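Local coordinates for protein 3-deoxy-d-manno-octulosonic-acid transferase (PDB 4BFC) that probably transfers 3-deoxy-D-manno-octulosonic acid (Kdo) from CMP-Kdo to a lipid A precursor, with this C-terminal domain binding the CMP-Kdo donor, at residues P53-I58 with F88-N93; Q57-L62 with C74-R79; P64-D69 with L94-H99. One frame throughout, in Å; residues are numbered along the deposited sequence.

All three interactions draw on helix 54-68, met first by helix 84-93 (interaction 1), then by strand 72-78 (interaction 2), and towards its C-terminal end by the loop leading into strand 98-100 (interaction 3). The centres of interactions 1 and 2 lie about 6 Å apart, and their packing is continuous: Glu55 CG is 3.9 Å from Val76 CG1, and Cys91 SG is 3.8 Å from Leu59 CD1. Interaction 3 is centred about 12 Å from interaction 1 and 11 Å from interaction 2, to which it is joined by Leu94 CD1 lying 3.6 Å from Leu59 CB. A sulfate binds just past strand 72-78, within interaction 2.

Interaction 1: P53-I58 with F88-N93; sequences PEEQQI and FEICQN
Ile90 meets the start of helix 54-68 through two different branches, each facing a different oxygen-bearing side chain. Its CG2 methyl lies 3.5 Å from Gln56 OE1 and 3.8 Å from Gln56 CA, pressing against both the end of the glutamine and the helix backbone beneath it. The other branch ends in CD1, 4.1 Å from Glu55 OE1, where the two side chains cross at about a right angle. No direct hydrogen bond links the segments. Instead a water donates to Gln56 OE1 at 2.7 Å and to Ile90 O at 2.8 Å, bridging the side chain of one helix and the backbone of the next.

The torsions explain how Gln56 serves both purposes. Its CG stands anti to the backbone N (chi1 179°), and the bend at chi2 (70°) turns the amide so that OE1 comes to the CG2 methyl of Ile90. The amide is held from its other end as well, since NE2 is hydrogen-bonded to Glu60 OE2 one helical turn on. Both oxygens of Glu55 have partners: OE1 forms a salt bridge with Arg83, just before helix 84-93, and OE2 accepts from Thr50 OG1. Farther out, Thr168 of the second subunit packs on Ile90, so this residue also belongs to a subunit interface.

The approach of the backbones is close for two helices, with the CA atoms of Gln56 and Ile90 6.2 Å apart. Across it the interaction is mainly van der Waals: the methyl groups of Ile90 touch Gln56 OE1, which accepts from the water, and Glu55 OE1, which is paired with Arg83. The buried carboxylate of Glu55 is thus probably stabilised in its charged form by the arginine, while a single water joins the two segments, beside the Glu55-Arg83 salt bridge at the start of helix 84-93.

Interaction 2: Q57-L62 with C74-R79; sequences QILEAL and CIVVPR. With SO4 (sulfate ion), chain B.
Leu59 and Leu62 meet Cys74 and Val76 without any flat group between them; the planar group that finds a partner here is the Arg79 guanidinium, just past the end of the strand. A sulfate, probably from the crystallisation liquor, lies at its edge with O4 in the guanidinium plane. Arg79 NE donates to sulfate O4 over 2.9 Å, and the N-H...O angle of 174° makes the bond almost straight. The anion is also hydrogen-bonded to His80 NE2, so two consecutive residues grip it; a long, weak ion pair links Arg79 NH2 to Glu82 of the third subunit.

The helix-to-strand contact itself is wholly apolar. Leu59 sends its CD2 methyl down between two strand residues, 3.9 Å from Cys74 SG and 4.2 Å from Val76 CG2. Leu59 and Val76 reach toward each other tip to tip. One turn later, Leu62 CD2 sits 3.8 Å from Cys74 CB. Cys74 therefore receives a methyl at its sulfur and another at its beta carbon; with SG anti to the backbone N (chi1 -180°), the sulfur extends to where Leu59 comes down. All four side chains are buried, and helix 84-93 closes the same layer through Val87 against Val76.

Helix and strand run close to antiparallel, their local axes at 172° and 11.2 Å apart at closest approach. Strand 72-78 is an interior strand, between 113-115 and 43-50, with backbone bonds from Ile75 to strand 43-50 and from Val76 to Tyr114. Strand 43-50, helix 54-68 and strand 72-78 form a beta-alpha-beta crossover in a parallel sheet, the Rossmann-like architecture of GT-B glycosyltransferases. In such domains the C-terminal ends of the strands line the nucleotide-sugar site; the sulfate beyond this strand is consistent with an anion-binding position there.

Interaction 3: P64-D69 with L94-H99; sequences PYLNSD and LNLITH
Leu96 packs on Leu66 and Asn67, and the residue before it adds a water bridge. The carbonyl O of Asn95 and Asn67 OD1 each lie 2.6 Å from that water; Asn67 OD1 has a firmer partner in Gln112 NE2. Asn95 takes positive phi (54°) and, with two bonds back into the last turn of helix 84-93, completes a Schellman motif.

At Leu96 the chain makes its apolar contact. Leu96 CD2 lies 4.1 Å from Leu66 CD1, the two side chains crossing at about a right angle, and the same methyl is 4.1 Å from Asn67 OD1. This packing sets the chain that leaves helix 84-93 against the last turns of helix 54-68, just before it enters strand 98-100, the outermost strand at one end of this chain's parallel Rossmann-like sheet.

Ile97 N is hydrogen-bonded to Gln112 OE1, so Gln112 serves both segments through its amide. Thr98 reaches back two residues: OG1 donates to Leu96 O at 2.9 Å from above the carbonyl plane, 59° out of it. From His99, backbone bonds run to Val113 and Leu115 on the neighbouring strand.

Interaction 1: P53-I58 with F88-N93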
loop_
_atom_site.group_PDB
_atom_site.type_symbol
_atom_site.label_atom_id
_atom_site.label_comp_id
_atom_site.label_asym_id
_atom_site.label_seq_id
_atom_site.Cartn_x
_atom_site.Cartn_y
_atom_site.Cartn_z
ATOM N N PRO A 53 13.885 2.716 7.320
ATOM C CA PRO A 53 15.009 3.686 7.449
ATOM C C PRO A 53 16.119 3.367 6.427
ATOM O O PRO A 53 17.288 3.766 6.599
ATOM C CB PRO A 53 15.509 3.379 8.870
ATOM C CG PRO A 53 15.406 1.918 8.929
ATOM C CD PRO A 53 14.106 1.553 8.209
ATOM N N GLU A 54 15.757 2.708 5.348
ATOM C CA GLU A 54 16.759 2.221 4.340
ATOM C C GLU A 54 17.545 3.390 3.692
ATOM O O GLU A 54 18.748 3.233 3.466
ATOM C CB GLU A 54 16.118 1.391 3.261
ATOM C CG GLU A 54 15.485 0.103 3.751
ATOM C CD GLU A 54 14.834 -0.700 2.630
ATOM O OE1 GLU A 54 14.126 -0.087 1.753
ATOM O OE2 GLU A 54 15.054 -1.924 2.561
ATOM N N GLU A 55 16.879 4.494 3.297
ATOM C CA GLU A 55 17.574 5.640 2.707
ATOM C C GLU A 55 18.595 6.215 3.704
ATOM O O GLU A 55 19.777 6.367 3.297
ATOM C CB GLU A 55 16.679 6.750 2.200
ATOM C CG GLU A 55 15.579 6.341 1.183
ATOM C CD GLU A 55 14.277 6.039 1.884
ATOM O OE1 GLU A 55 14.127 6.209 3.128
ATOM O OE2 GLU A 55 13.344 5.633 1.177
ATOM N N GLN A 56 18.150 6.517 4.929
ATOM C CA GLN A 56 19.042 7.009 5.979
ATOM C C GLN A 56 20.245 6.043 6.130
ATOM O O GLN A 56 21.430 6.508 6.083
ATOM C CB GLN A 56 18.267 7.162 7.276
ATOM C CG GLN A 56 19.121 7.650 8.435
ATOM C CD GLN A 56 19.507 9.088 8.225
ATOM O OE1 GLN A 56 18.654 9.923 7.958
ATOM N NE2 GLN A 56 20.809 9.390 8.329
ATOM N N GLN A 57 19.962 4.746 6.326
ATOM C CA GLN A 57 21.022 3.774 6.680
ATOM C C GLN A 57 22.018 3.556 5.573
ATOM O O GLN A 57 23.257 3.546 5.822
ATOM C CB GLN A 57 20.482 2.428 7.177
ATOM C CG GLN A 57 19.633 2.510 8.470
ATOM C CD GLN A 57 19.121 1.162 8.930
ATOM O OE1 GLN A 57 18.761 1.008 10.103
ATOM N NE2 GLN A 57 19.021 0.211 8.046
ATOM N N ILE A 58 21.545 3.363 4.346
ATOM C CA ILE A 58 22.445 3.147 3.205
ATOM C C ILE A 58 23.197 4.441 2.835
ATOM O O ILE A 58 24.421 4.389 2.604
ATOM C CB ILE A 58 21.696 2.561 1.968
ATOM C CG1 ILE A 58 21.193 1.148 2.313
ATOM C CG2 ILE A 58 22.610 2.527 0.777
ATOM C CD1 ILE A 58 20.144 0.643 1.371
ATOM N N PHE A 88 14.302 13.767 0.424
ATOM C CA PHE A 88 15.115 14.931 0.149
ATOM C C PHE A 88 15.710 15.456 1.473
ATOM O O PHE A 88 16.951 15.688 1.536
ATOM C CB PHE A 88 14.335 16.003 -0.624
ATOM C CG PHE A 88 15.233 17.143 -1.053
ATOM C CD1 PHE A 88 16.202 16.926 -2.033
ATOM C CD2 PHE A 88 15.112 18.402 -0.450
ATOM C CE1 PHE A 88 17.034 17.956 -2.451
ATOM C CE2 PHE A 88 15.947 19.437 -0.846
ATOM C CZ PHE A 88 16.921 19.210 -1.839
ATOM N N GLU A 89 14.891 15.600 2.513
ATOM C CA GLU A 89 15.408 16.053 3.820
ATOM C C GLU A 89 16.492 15.162 4.439
ATOM O O GLU A 89 17.434 15.665 5.055
ATOM C CB GLU A 89 14.319 16.309 4.824
ATOM C CG GLU A 89 13.388 17.415 4.440
ATOM C CD GLU A 89 14.124 18.712 4.233
ATOM O OE1 GLU A 89 14.865 19.143 5.144
ATOM O OE2 GLU A 89 13.976 19.278 3.132
ATOM N N ILE A 90 16.351 13.851 4.290
ATOM C CA ILE A 90 17.365 12.869 4.724
ATOM C C ILE A 90 18.685 13.166 4.031
ATOM O O ILE A 90 19.743 13.206 4.683
ATOM C CB ILE A 90 16.889 11.426 4.456
ATOM C CG1 ILE A 90 15.696 11.082 5.358
ATOM C CG2 ILE A 90 18.033 10.418 4.599
ATOM C CD1 ILE A 90 14.985 9.755 4.995
ATOM N N CYS A 91 18.624 13.382 2.711
ATOM C CA CYS A 91 19.826 13.659 1.879
ATOM C C CYS A 91 20.480 14.967 2.309
ATOM O O CYS A 91 21.706 15.028 2.471
ATOM C CB CYS A 91 19.396 13.747 0.410
ATOM S SG CYS A 91 18.867 12.160 -0.248
ATOM N N GLN A 92 19.646 16.002 2.437
ATOM C CA GLN A 92 20.104 17.330 2.881
ATOM C C GLN A 92 20.801 17.315 4.215
ATOM O O GLN A 92 21.837 17.989 4.356
ATOM C CB GLN A 92 18.944 18.301 2.913
ATOM C CG GLN A 92 18.464 18.725 1.516
ATOM C CD GLN A 92 19.542 19.237 0.585
ATOM O OE1 GLN A 92 20.169 18.481 -0.161
ATOM N NE2 GLN A 92 19.751 20.536 0.608
ATOM N N ASN A 93 20.267 16.571 5.169
ATOM C CA ASN A 93 20.859 16.450 6.511
ATOM C C ASN A 93 22.166 15.694 6.557
ATOM O O ASN A 93 22.971 15.863 7.471
ATOM C CB ASN A 93 19.862 15.867 7.484
ATOM C CG ASN A 93 18.803 16.888 7.879
ATOM O OD1 ASN A 93 18.796 18.023 7.374
ATOM N ND2 ASN A 93 17.918 16.503 8.781
HETATM O O HOH W 1 19.634 12.316 7.297
#

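Interaction 2: Q57-L62 with C74-R79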
loop_
_atom_site.group_PDB
_atom_site.type_symbol
_atom_site.label_atom_id
_atom_site.label_comp_id
_atom_site.label_asym_id
_atom_site.label_seq_id
_atom_site.Cartn_x
_atom_site.Cartn_y
_atom_site.Cartn_z
ATOM N N GLN A 57 19.962 4.746 6.326
ATOM C CA GLN A 57 21.022 3.774 6.680
ATOM C C GLN A 57 22.018 3.556 5.573
ATOM O O GLN A 57 23.257 3.546 5.822
ATOM C CB GLN A 57 20.482 2.428 7.177
ATOM C CG GLN A 57 19.633 2.510 8.470
ATOM C CD GLN A 57 19.121 1.162 8.930
ATOM O OE1 GLN A 57 18.761 1.008 10.103
ATOM N NE2 GLN A 57 19.021 0.211 8.046
ATOM N N ILE A 58 21.545 3.363 4.346
ATOM C CA ILE A 58 22.445 3.147 3.205
ATOM C C ILE A 58 23.197 4.441 2.835
ATOM O O ILE A 58 24.421 4.389 2.604
ATOM C CB ILE A 58 21.696 2.561 1.968
ATOM C CG1 ILE A 58 21.193 1.148 2.313
ATOM C CG2 ILE A 58 22.610 2.527 0.777
ATOM C CD1 ILE A 58 20.144 0.643 1.371
ATOM N N LEU A 59 22.505 5.586 2.728
ATOM C CA LEU A 59 23.208 6.846 2.424
ATOM C C LEU A 59 24.263 7.188 3.491
ATOM O O LEU A 59 25.346 7.681 3.105
ATOM C CB LEU A 59 22.320 8.039 2.176
ATOM C CG LEU A 59 21.416 7.780 0.975
ATOM C CD1 LEU A 59 20.366 8.903 0.980
ATOM C CD2 LEU A 59 22.198 7.740 -0.333
ATOM N N GLU A 60 23.985 6.893 4.757
ATOM C CA GLU A 60 24.984 7.153 5.864
ATOM C C GLU A 60 26.248 6.335 5.648
ATOM O O GLU A 60 27.382 6.881 5.798
ATOM C CB GLU A 60 24.423 6.730 7.214
ATOM C CG GLU A 60 23.621 7.730 7.993
ATOM C CD GLU A 60 23.086 7.131 9.296
ATOM O OE1 GLU A 60 23.164 5.883 9.509
ATOM O OE2 GLU A 60 22.540 7.912 10.089
ATOM N N ALA A 61 26.068 5.057 5.295
ATOM C CA ALA A 61 27.151 4.087 5.049
ATOM C C ALA A 61 27.942 4.510 3.803
ATOM O O ALA A 61 29.204 4.382 3.745
ATOM C CB ALA A 61 26.646 2.648 4.962
ATOM N N LEU A 62 27.231 5.063 2.818
ATOM C CA LEU A 62 27.848 5.403 1.547
ATOM C C LEU A 62 28.506 6.808 1.532
ATOM O O LEU A 62 29.392 7.024 0.727
ATOM C CB LEU A 62 26.763 5.349 0.435
ATOM C CG LEU A 62 27.207 5.350 -1.042
ATOM C CD1 LEU A 62 27.952 4.101 -1.475
ATOM C CD2 LEU A 62 25.950 5.487 -1.875
ATOM N N CYS A 74 24.743 8.193 -6.293
ATOM C CA CYS A 74 23.627 7.259 -5.880
ATOM C C CYS A 74 22.298 7.804 -6.352
ATOM O O CYS A 74 21.901 8.870 -5.953
ATOM C CB CYS A 74 23.636 7.106 -4.407
ATOM S SG CYS A 74 22.367 6.013 -3.805
ATOM N N ILE A 75 21.600 6.995 -7.134
ATOM C CA ILE A 75 20.191 7.287 -7.494
ATOM C C ILE A 75 19.288 6.720 -6.383
ATOM O O ILE A 75 19.445 5.521 -6.027
ATOM C CB ILE A 75 19.840 6.702 -8.879
ATOM C CG1 ILE A 75 20.720 7.340 -9.983
ATOM C CG2 ILE A 75 18.293 6.898 -9.131
ATOM C CD1 ILE A 75 20.425 6.862 -11.403
ATOM N N VAL A 76 18.332 7.506 -5.865
ATOM C CA VAL A 76 17.411 7.041 -4.776
ATOM C C VAL A 76 15.966 7.093 -5.305
ATOM O O VAL A 76 15.550 8.136 -5.787
ATOM C CB VAL A 76 17.559 7.934 -3.513
ATOM C CG1 VAL A 76 16.621 7.421 -2.451
ATOM C CG2 VAL A 76 19.014 7.824 -3.002
ATOM N N VAL A 77 15.268 5.951 -5.256
ATOM C CA VAL A 77 13.904 5.861 -5.808
ATOM C C VAL A 77 12.986 5.377 -4.671
ATOM O O VAL A 77 12.776 4.164 -4.492
ATOM C CB VAL A 77 13.830 4.926 -7.036
ATOM C CG1 VAL A 77 12.479 5.135 -7.756
ATOM C CG2 VAL A 77 15.067 5.043 -7.945
ATOM N N PRO A 78 12.471 6.261 -3.843
ATOM C CA PRO A 78 11.646 5.791 -2.698
ATOM C C PRO A 78 10.338 5.123 -3.215
ATOM O O PRO A 78 9.803 5.460 -4.346
ATOM C CB PRO A 78 11.274 7.106 -1.964
ATOM C CG PRO A 78 12.472 7.962 -2.336
ATOM C CD PRO A 78 12.618 7.738 -3.800
ATOM N N ARG A 79 9.882 4.077 -2.523
ATOM C CA ARG A 79 8.700 3.320 -2.975
ATOM C C ARG A 79 7.439 4.169 -2.987
ATOM O O ARG A 79 6.597 4.057 -3.880
ATOM C CB ARG A 79 8.531 2.140 -1.987
ATOM C CG ARG A 79 7.279 1.289 -2.279
ATOM C CD ARG A 79 7.358 0.657 -3.660
ATOM N NE ARG A 79 6.224 -0.257 -3.898
ATOM C CZ ARG A 79 5.932 -0.820 -5.033
ATOM N NH1 ARG A 79 6.679 -0.571 -6.112
ATOM N NH2 ARG A 79 4.909 -1.723 -5.052
HETATM S S SO4 B . 4.147 -1.279 -0.384
HETATM O O1 SO4 B . 3.074 -2.317 -0.590
HETATM O O2 SO4 B . 5.391 -1.992 0.013
HETATM O O3 SO4 B . 3.875 -0.290 0.703
HETATM O O4 SO4 B . 4.371 -0.715 -1.697
#

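Interaction 3: P64-D69 with L94-H99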
loop_
_atom_site.group_PDB
_atom_site.type_symbol
_atom_site.label_atom_id
_atom_site.label_comp_id
_atom_site.label_asym_id
_atom_site.label_seq_id
_atom_site.Cartn_x
_atom_site.Cartn_y
_atom_site.Cartn_z
ATOM N N PRO A 64 30.755 8.566 3.169
ATOM C CA PRO A 64 32.242 8.756 3.106
ATOM C C PRO A 64 32.780 8.511 1.706
ATOM O O PRO A 64 33.695 9.226 1.261
ATOM C CB PRO A 64 32.789 7.655 4.017
ATOM C CG PRO A 64 31.659 7.208 4.845
ATOM C CD PRO A 64 30.383 7.480 4.085
ATOM N N TYR A 65 32.263 7.499 1.011
ATOM C CA TYR A 65 32.701 7.252 -0.346
ATOM C C TYR A 65 32.238 8.284 -1.363
ATOM O O TYR A 65 32.987 8.582 -2.318
ATOM C CB TYR A 65 32.270 5.846 -0.801
ATOM C CG TYR A 65 32.784 4.755 0.128
ATOM C CD1 TYR A 65 34.093 4.239 -0.048
ATOM C CD2 TYR A 65 32.009 4.268 1.204
ATOM C CE1 TYR A 65 34.570 3.255 0.791
ATOM C CE2 TYR A 65 32.506 3.280 2.063
ATOM C CZ TYR A 65 33.793 2.776 1.820
ATOM O OH TYR A 65 34.338 1.759 2.618
ATOM N N LEU A 66 30.988 8.776 -1.224
ATOM C CA LEU A 66 30.484 9.808 -2.133
ATOM C C LEU A 66 31.328 11.104 -1.960
ATOM O O LEU A 66 31.556 11.773 -2.949
ATOM C CB LEU A 66 28.990 10.140 -1.845
ATOM C CG LEU A 66 27.976 9.033 -2.173
ATOM C CD1 LEU A 66 26.603 9.396 -1.632
ATOM C CD2 LEU A 66 27.861 8.796 -3.645
ATOM N N ASN A 67 31.756 11.379 -0.738
ATOM C CA ASN A 67 32.648 12.558 -0.455
ATOM C C ASN A 67 34.074 12.359 -0.995
ATOM O O ASN A 67 34.679 13.302 -1.592
ATOM C CB ASN A 67 32.711 12.884 1.052
ATOM C CG ASN A 67 31.371 13.339 1.633
ATOM O OD1 ASN A 67 30.617 13.975 0.966
ATOM N ND2 ASN A 67 31.092 12.988 2.871
ATOM N N SER A 68 34.616 11.145 -0.853
ATOM C CA SER A 68 36.001 10.901 -1.282
ATOM C C SER A 68 36.209 10.569 -2.765
ATOM O O SER A 68 37.256 10.865 -3.340
ATOM C CB SER A 68 36.692 9.900 -0.331
ATOM O OG SER A 68 36.389 8.561 -0.680
ATOM N N ASP A 69 35.186 9.999 -3.410
ATOM C CA ASP A 69 35.248 9.544 -4.769
ATOM C C ASP A 69 34.072 10.162 -5.502
ATOM O O ASP A 69 32.966 9.596 -5.454
ATOM C CB ASP A 69 35.197 7.991 -4.800
ATOM C CG ASP A 69 35.338 7.431 -6.190
ATOM O OD1 ASP A 69 35.396 8.207 -7.176
ATOM O OD2 ASP A 69 35.403 6.181 -6.310
ATOM N N LEU A 94 22.377 14.865 5.545
ATOM C CA LEU A 94 23.600 14.123 5.439
ATOM C C LEU A 94 24.652 14.970 4.729
ATOM O O LEU A 94 25.744 14.487 4.456
ATOM C CB LEU A 94 23.343 12.774 4.722
ATOM C CG LEU A 94 22.972 11.640 5.673
ATOM C CD1 LEU A 94 22.421 10.468 4.868
ATOM C CD2 LEU A 94 24.100 11.122 6.572
ATOM N N ASN A 95 24.308 16.213 4.414
ATOM C CA ASN A 95 25.179 17.141 3.638
ATOM C C ASN A 95 25.677 16.614 2.292
ATOM O O ASN A 95 26.849 16.774 1.930
ATOM C CB ASN A 95 26.348 17.632 4.512
ATOM C CG ASN A 95 25.862 18.338 5.749
ATOM O OD1 ASN A 95 25.040 19.241 5.661
ATOM N ND2 ASN A 95 26.362 17.932 6.919
ATOM N N LEU A 96 24.787 15.971 1.529
ATOM C CA LEU A 96 25.170 15.405 0.273
ATOM C C LEU A 96 24.541 16.295 -0.779
ATOM O O LEU A 96 23.371 16.714 -0.592
ATOM C CB LEU A 96 24.641 13.945 0.161
ATOM C CG LEU A 96 25.240 12.930 1.152
ATOM C CD1 LEU A 96 24.449 11.606 1.182
ATOM C CD2 LEU A 96 26.707 12.718 0.783
ATOM N N ILE A 97 25.260 16.586 -1.845
ATOM C CA ILE A 97 24.741 17.401 -2.938
ATOM C C ILE A 97 23.664 16.576 -3.657
ATOM O O ILE A 97 23.990 15.523 -4.241
ATOM C CB ILE A 97 25.848 17.866 -3.899
ATOM C CG1 ILE A 97 26.811 18.842 -3.175
ATOM C CG2 ILE A 97 25.241 18.476 -5.173
ATOM C CD1 ILE A 97 28.092 19.144 -3.931
ATOM N N THR A 98 22.418 17.068 -3.679
ATOM C CA THR A 98 21.247 16.280 -4.145
ATOM C C THR A 98 20.428 17.058 -5.178
ATOM O O THR A 98 20.076 18.228 -4.921
ATOM C CB THR A 98 20.352 15.956 -2.938
ATOM O OG1 THR A 98 21.132 15.369 -1.882
ATOM C CG2 THR A 98 19.139 14.953 -3.293
ATOM N N HIS A 99 20.241 16.464 -6.345
ATOM C CA HIS A 99 19.421 16.991 -7.432
ATOM C C HIS A 99 18.210 16.133 -7.601
ATOM O O HIS A 99 18.181 14.927 -7.190
ATOM C CB HIS A 99 20.260 17.127 -8.689
ATOM C CG HIS A 99 21.415 18.062 -8.487
ATOM N ND1 HIS A 99 21.254 19.360 -8.087
ATOM C CD2 HIS A 99 22.779 17.820 -8.498
ATOM C CE1 HIS A 99 22.487 19.916 -7.920
ATOM N NE2 HIS A 99 23.401 18.976 -8.163
HETATM O O HOH W 2 29.412 16.137 1.805
#